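Local coordinates for protein germination-specific N-acetylmuramoyl-L-alanine amidase, Autolysin (Clostridioides difficile, PDB 7RAG) that probably cleaves the amide bond between N-acetylmuramic acid and L-alanine in peptidoglycan as a zinc-dependent amidase, here bound to the lipoprotein GerS, at residues C138-L143 / K149-E154; L143-D148 / I201-Q206. One frame throughout, in Å; residues are numbered along the deposited sequence.

Both contacts rest on helix 130-147 and share Leu143. Following the chain, residues 138-143 come first, then 143-148, the last turn of the same helix and the residue after it. Contact 1 closes a short loop: just past the helix end, residues 149-154 turn back along it on the way to strand 156-158. Contact 2 closes a much longer one, reaching over strands 156-158 and 171-178 and helix 182-188 to residues 201-206 of helix 191-211. Because the segments alternate along the sequence, the two loops cross. Their centres lie about 8 Å apart, and together they tie helix 130-147 to its own outgoing loop and to the neighbouring C-terminal helix.

Contact 1. Residues C138-L143 / K149-E154; sequences CIQEEL and KTNNRE
Asn151 is the first residue of 149-154 to touch residues 138-143, where its side-chain amide comes up to that of Gln140. CG stands anti to the backbone N (chi1 -169°), which directs the amide at the helix. The two amide planes are almost perpendicular, 86° apart, and Asn151 ND2 lies 3.7 Å from Gln140 NE2. The two nitrogens are not bonded to each other; both donate to the backbone O of Ala121, a shared acceptor that brings them together although the amide planes are crossed, while Gln140 OE1 is bonded to Thr123 OG1. Asn151 OD1 turns back on its own loop and accepts from the backbone N of Arg153 at 3.1 Å, a fairly straight bond whose donor stands above the carbonyl plane. At Arg153 the backbone itself makes the contact: Arg153 O lies 3.6 Å from Gln140 CG, where the glutamine chain bends at chi2 (64°), and Arg153 CB is a looser 4.2 Å from Gln140 NE2. Beyond CB the arginine runs extended away from the helix, and its guanidinium bonds to Tyr119 O and Gln122 OE1. Glu154 follows; its CA is 7.2 Å from that of Gln140, and its O accepts from Gln122 NE2. The bond from Arg153 N to Asn151 OD1 makes an Asx turn, here in the connection from helix 130-147 into strand 156-158, outermost in the sheet within this chain.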
loop_
_atom_site.group_PDB
_atom_site.type_symbol
_atom_site.label_atom_id
_atom_site.label_comp_id
_atom_site.label_asym_id
_atom_site.label_seq_id
_atom_site.Cartn_x
_atom_site.Cartn_y
_atom_site.Cartn_z
ATOM N N CYS B 138 -9.569 19.357 5.569
ATOM C CA CYS B 138 -9.410 18.201 4.682
ATOM C C CYS B 138 -9.864 18.527 3.261
ATOM O O CYS B 138 -9.164 18.238 2.275
ATOM C CB CYS B 138 -10.193 17.001 5.216
ATOM S SG CYS B 138 -9.509 16.266 6.711
ATOM N N ILE B 139 -11.028 19.160 3.141
ATOM C CA ILE B 139 -11.547 19.468 1.818
ATOM C C ILE B 139 -10.685 20.524 1.130
ATOM O O ILE B 139 -10.419 20.428 -0.069
ATOM C CB ILE B 139 -13.018 19.885 1.918
ATOM C CG1 ILE B 139 -13.838 18.668 2.310
ATOM C CG2 ILE B 139 -13.469 20.497 0.627
ATOM C CD1 ILE B 139 -15.184 19.007 2.845
ATOM N N GLN B 140 -10.226 21.535 1.869
ATOM C CA GLN B 140 -9.396 22.571 1.255
ATOM C C GLN B 140 -8.072 22.001 0.766
ATOM O O GLN B 140 -7.604 22.351 -0.326
ATOM C CB GLN B 140 -9.152 23.715 2.236
ATOM C CG GLN B 140 -8.549 24.945 1.591
ATOM C CD GLN B 140 -9.459 25.583 0.566
ATOM O OE1 GLN B 140 -10.641 25.800 0.825
ATOM N NE2 GLN B 140 -8.915 25.887 -0.606
ATOM N N GLU B 141 -7.458 21.111 1.551
ATOM C CA GLU B 141 -6.244 20.430 1.103
ATOM C C GLU B 141 -6.484 19.642 -0.185
ATOM O O GLU B 141 -5.664 19.687 -1.111
ATOM C CB GLU B 141 -5.728 19.500 2.202
ATOM C CG GLU B 141 -4.656 20.088 3.089
ATOM C CD GLU B 141 -4.762 19.571 4.515
ATOM O OE1 GLU B 141 -5.457 18.536 4.706
ATOM O OE2 GLU B 141 -4.176 20.209 5.437
ATOM N N GLU B 142 -7.605 18.907 -0.268
ATOM C CA GLU B 142 -7.877 18.178 -1.509
ATOM C C GLU B 142 -8.201 19.116 -2.669
ATOM O O GLU B 142 -7.839 18.833 -3.813
ATOM C CB GLU B 142 -9.004 17.177 -1.318
ATOM C CG GLU B 142 -8.674 16.121 -0.320
ATOM C CD GLU B 142 -7.319 15.518 -0.556
ATOM O OE1 GLU B 142 -7.106 14.960 -1.650
ATOM O OE2 GLU B 142 -6.458 15.614 0.352
ATOM N N LEU B 143 -8.894 20.222 -2.410
ATOM C CA LEU B 143 -9.172 21.164 -3.485
ATOM C C LEU B 143 -7.872 21.708 -4.052
ATOM O O LEU B 143 -7.704 21.793 -5.276
ATOM C CB LEU B 143 -10.069 22.297 -2.989
ATOM C CG LEU B 143 -11.526 21.971 -2.644
ATOM C CD1 LEU B 143 -12.215 23.165 -1.990
ATOM C CD2 LEU B 143 -12.295 21.557 -3.870
ATOM N N LYS B 149 -2.930 23.401 -7.754
ATOM C CA LYS B 149 -1.854 23.488 -6.776
ATOM C C LYS B 149 -1.452 24.927 -6.512
ATOM O O LYS B 149 -0.804 25.205 -5.497
ATOM C CB LYS B 149 -0.652 22.678 -7.241
ATOM C CG LYS B 149 -0.892 21.188 -7.178
ATOM C CD LYS B 149 0.308 20.415 -7.699
ATOM C CE LYS B 149 0.022 18.922 -7.661
ATOM N NZ LYS B 149 -0.434 18.527 -6.312
ATOM N N THR B 150 -1.835 25.840 -7.405
ATOM C CA THR B 150 -1.573 27.260 -7.219
ATOM C C THR B 150 -2.306 27.815 -6.005
ATOM O O THR B 150 -1.827 28.761 -5.374
ATOM C CB THR B 150 -1.995 28.009 -8.483
ATOM O OG1 THR B 150 -0.895 28.744 -9.001
ATOM C CG2 THR B 150 -3.162 28.950 -8.219
ATOM N N ASN B 151 -3.455 27.232 -5.656
ATOM C CA ASN B 151 -4.339 27.825 -4.658
ATOM C C ASN B 151 -3.763 27.651 -3.250
ATOM O O ASN B 151 -3.544 26.523 -2.793
ATOM C CB ASN B 151 -5.723 27.192 -4.771
ATOM C CG ASN B 151 -6.764 27.926 -3.968
ATOM O OD1 ASN B 151 -6.504 29.004 -3.449
ATOM N ND2 ASN B 151 -7.954 27.349 -3.865
ATOM N N ASN B 152 -3.521 28.767 -2.560
ATOM C CA ASN B 152 -3.014 28.744 -1.193
ATOM C C ASN B 152 -4.026 29.287 -0.194
ATOM O O ASN B 152 -3.656 29.631 0.932
ATOM C CB ASN B 152 -1.699 29.524 -1.089
ATOM C CG ASN B 152 -0.528 28.793 -1.745
ATOM O OD1 ASN B 152 -0.374 27.579 -1.591
ATOM N ND2 ASN B 152 0.295 29.531 -2.488
ATOM N N ARG B 153 -5.296 29.361 -0.575
ATOM C CA ARG B 153 -6.315 29.817 0.356
ATOM C C ARG B 153 -6.378 28.906 1.580
ATOM O O ARG B 153 -6.171 27.691 1.493
ATOM C CB ARG B 153 -7.677 29.860 -0.327
ATOM C CG ARG B 153 -7.822 30.929 -1.381
ATOM C CD ARG B 153 -9.157 30.761 -2.087
ATOM N NE ARG B 153 -9.433 31.822 -3.046
ATOM C CZ ARG B 153 -9.888 33.021 -2.710
ATOM N NH1 ARG B 153 -10.106 33.310 -1.440
ATOM N NH2 ARG B 153 -10.111 33.929 -3.643
ATOM N N GLU B 154 -6.658 29.509 2.729
ATOM C CA GLU B 154 -6.857 28.790 3.977
ATOM C C GLU B 154 -8.339 28.799 4.330
ATOM O O GLU B 154 -9.084 29.688 3.899
ATOM C CB GLU B 154 -6.037 29.417 5.108
ATOM C CG GLU B 154 -4.527 29.226 4.967
ATOM C CD GLU B 154 -4.071 27.823 5.366
ATOM O OE1 GLU B 154 -4.941 27.004 5.740
ATOM O OE2 GLU B 154 -2.850 27.532 5.310
#

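Contact 2. Residues L143-D148 / I201-Q206; sequences LKRVVD and IYIGIQ. With EDO (1,2-ethanediol), chain D.
Leu143 and Ile201 meet at an oblique angle, CD2 of the leucine lying 4.2 Å from CG1 of the isoleucine. Leu143 CG is anti to the carbonyl carbon (chi1 -69°), and the end of the chain comes nearer the partner helix than its first bond would suggest. Ile174 of strand 171-178 touches both side chains, so the pair is seated on the sheet. Arg145 and Ile203 also meet at a slant: Ile203 CG2 sits at the edge of the guanidinium, near its plane, 4.0 Å from Arg145 NH2. A bend at chi3 (60°) turns the arginine tip, while Val146 CG2 lies over one face of the guanidinium, displaced toward its rim, 3.3 Å above the plane. The two pairs join helix 130-147 to helix 191-211 in the mixed alpha/beta fold of the Amidase_3 family; the Ile201 side chain is about 13 Å from the zinc ion. Two carboxylates hold the guanidinium in salt bridges, Glu142 OE1 at NH2 and Asp85 OD1 of the lipoprotein chain at NH1; Val87 of that chain packs on Ile203. Tyr202 packs against helix 41-58, touching Leu52, Leu55 and Ile56, with Gln206 CG over one ring face, displaced toward the rim. Tyr202 OH is hydrogen-bonded to Ser59 OG and, at 2.9 Å, to O2 of a 1,2-ethanediol, probably a crystallisation additive; Gln206 NE2 gives Tyr202 OH a weak bond at 3.3 Å.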
loop_
_atom_site.group_PDB
_atom_site.type_symbol
_atom_site.label_atom_id
_atom_site.label_comp_id
_atom_site.label_asym_id
_atom_site.label_seq_id
_atom_site.Cartn_x
_atom_site.Cartn_y
_atom_site.Cartn_z
ATOM N N LEU B 143 -8.894 20.222 -2.410
ATOM C CA LEU B 143 -9.172 21.164 -3.485
ATOM C C LEU B 143 -7.872 21.708 -4.052
ATOM O O LEU B 143 -7.704 21.793 -5.276
ATOM C CB LEU B 143 -10.069 22.297 -2.989
ATOM C CG LEU B 143 -11.526 21.971 -2.644
ATOM C CD1 LEU B 143 -12.215 23.165 -1.990
ATOM C CD2 LEU B 143 -12.295 21.557 -3.870
ATOM N N LYS B 144 -6.917 22.024 -3.170
ATOM C CA LYS B 144 -5.587 22.434 -3.613
ATOM C C LYS B 144 -4.899 21.332 -4.414
ATOM O O LYS B 144 -4.450 21.563 -5.539
ATOM C CB LYS B 144 -4.727 22.820 -2.408
ATOM C CG LYS B 144 -3.384 23.438 -2.771
ATOM C CD LYS B 144 -2.433 23.499 -1.574
ATOM C CE LYS B 144 -1.016 23.904 -2.004
ATOM N NZ LYS B 144 0.069 23.580 -1.003
ATOM N N ARG B 145 -4.804 20.123 -3.850
ATOM C CA ARG B 145 -3.959 19.101 -4.470
ATOM C C ARG B 145 -4.535 18.628 -5.791
ATOM O O ARG B 145 -3.791 18.405 -6.749
ATOM C CB ARG B 145 -3.770 17.904 -3.541
ATOM C CG ARG B 145 -2.963 16.768 -4.161
ATOM C CD ARG B 145 -2.982 15.504 -3.289
ATOM N NE ARG B 145 -4.332 14.975 -3.084
ATOM C CZ ARG B 145 -4.936 14.111 -3.903
ATOM N NH1 ARG B 145 -4.318 13.668 -4.983
ATOM N NH2 ARG B 145 -6.160 13.680 -3.652
ATOM N N VAL B 146 -5.854 18.465 -5.860
ATOM C CA VAL B 146 -6.504 17.889 -7.027
ATOM C C VAL B 146 -6.827 18.950 -8.069
ATOM O O VAL B 146 -6.612 18.736 -9.263
ATOM C CB VAL B 146 -7.774 17.139 -6.575
ATOM C CG1 VAL B 146 -8.539 16.637 -7.768
ATOM C CG2 VAL B 146 -7.411 15.995 -5.641
ATOM N N VAL B 147 -7.355 20.095 -7.660
ATOM C CA VAL B 147 -7.902 21.031 -8.633
ATOM C C VAL B 147 -6.872 22.065 -9.068
ATOM O O VAL B 147 -6.786 22.409 -10.248
ATOM C CB VAL B 147 -9.159 21.699 -8.047
ATOM C CG1 VAL B 147 -9.532 22.927 -8.861
ATOM C CG2 VAL B 147 -10.309 20.695 -7.990
ATOM N N ASP B 148 -6.097 22.613 -8.142
ATOM C CA ASP B 148 -5.232 23.732 -8.494
ATOM C C ASP B 148 -4.146 23.849 -7.422
ATOM O O ASP B 148 -4.406 24.371 -6.333
ATOM C CB ASP B 148 -6.068 24.995 -8.605
ATOM C CG ASP B 148 -5.251 26.219 -8.891
ATOM O OD1 ASP B 148 -4.089 26.072 -9.326
ATOM O OD2 ASP B 148 -5.785 27.331 -8.685
ATOM N N ILE B 201 -13.744 17.155 -3.276
ATOM C CA ILE B 201 -14.564 17.239 -2.069
ATOM C C ILE B 201 -14.789 15.852 -1.482
ATOM O O ILE B 201 -14.735 15.653 -0.254
ATOM C CB ILE B 201 -15.903 17.940 -2.350
ATOM C CG1 ILE B 201 -15.674 19.276 -3.068
ATOM C CG2 ILE B 201 -16.649 18.127 -1.019
ATOM C CD1 ILE B 201 -16.946 20.067 -3.359
ATOM N N TYR B 202 -15.060 14.878 -2.346
ATOM C CA TYR B 202 -15.307 13.515 -1.903
ATOM C C TYR B 202 -14.085 12.946 -1.199
ATOM O O TYR B 202 -14.202 12.329 -0.128
ATOM C CB TYR B 202 -15.707 12.670 -3.112
ATOM C CG TYR B 202 -15.577 11.177 -2.966
ATOM C CD1 TYR B 202 -16.447 10.447 -2.153
ATOM C CD2 TYR B 202 -14.604 10.482 -3.681
ATOM C CE1 TYR B 202 -16.334 9.068 -2.041
ATOM C CE2 TYR B 202 -14.471 9.112 -3.571
ATOM C CZ TYR B 202 -15.342 8.410 -2.753
ATOM O OH TYR B 202 -15.204 7.050 -2.664
ATOM N N ILE B 203 -12.896 13.181 -1.759
ATOM C CA ILE B 203 -11.683 12.704 -1.108
ATOM C C ILE B 203 -11.481 13.416 0.224
ATOM O O ILE B 203 -11.085 12.796 1.213
ATOM C CB ILE B 203 -10.472 12.854 -2.047
ATOM C CG1 ILE B 203 -10.573 11.829 -3.182
ATOM C CG2 ILE B 203 -9.174 12.634 -1.308
ATOM C CD1 ILE B 203 -10.799 10.412 -2.684
ATOM N N GLY B 204 -11.760 14.720 0.284
ATOM C CA GLY B 204 -11.605 15.419 1.549
ATOM C C GLY B 204 -12.488 14.837 2.636
ATOM O O GLY B 204 -12.031 14.564 3.749
ATOM N N ILE B 205 -13.762 14.615 2.305
ATOM C CA ILE B 205 -14.695 13.945 3.208
ATOM C C ILE B 205 -14.129 12.601 3.648
ATOM O O ILE B 205 -14.133 12.265 4.832
ATOM C CB ILE B 205 -16.068 13.776 2.522
ATOM C CG1 ILE B 205 -16.741 15.123 2.266
ATOM C CG2 ILE B 205 -17.006 12.891 3.341
ATOM C CD1 ILE B 205 -18.016 14.989 1.466
ATOM N N GLN B 206 -13.637 11.813 2.697
ATOM C CA GLN B 206 -13.171 10.465 3.028
ATOM C C GLN B 206 -11.964 10.488 3.962
ATOM O O GLN B 206 -11.872 9.668 4.878
ATOM C CB GLN B 206 -12.853 9.693 1.752
ATOM C CG GLN B 206 -14.090 9.367 0.910
ATOM C CD GLN B 206 -14.908 8.218 1.470
ATOM O OE1 GLN B 206 -15.216 8.176 2.658
ATOM N NE2 GLN B 206 -15.250 7.256 0.610
HETATM C C1 EDO D . -16.810 5.246 -6.873
HETATM O O1 EDO D . -16.092 4.199 -6.184
HETATM C C2 EDO D . -16.394 6.566 -6.271
HETATM O O2 EDO D . -15.269 6.268 -5.414
#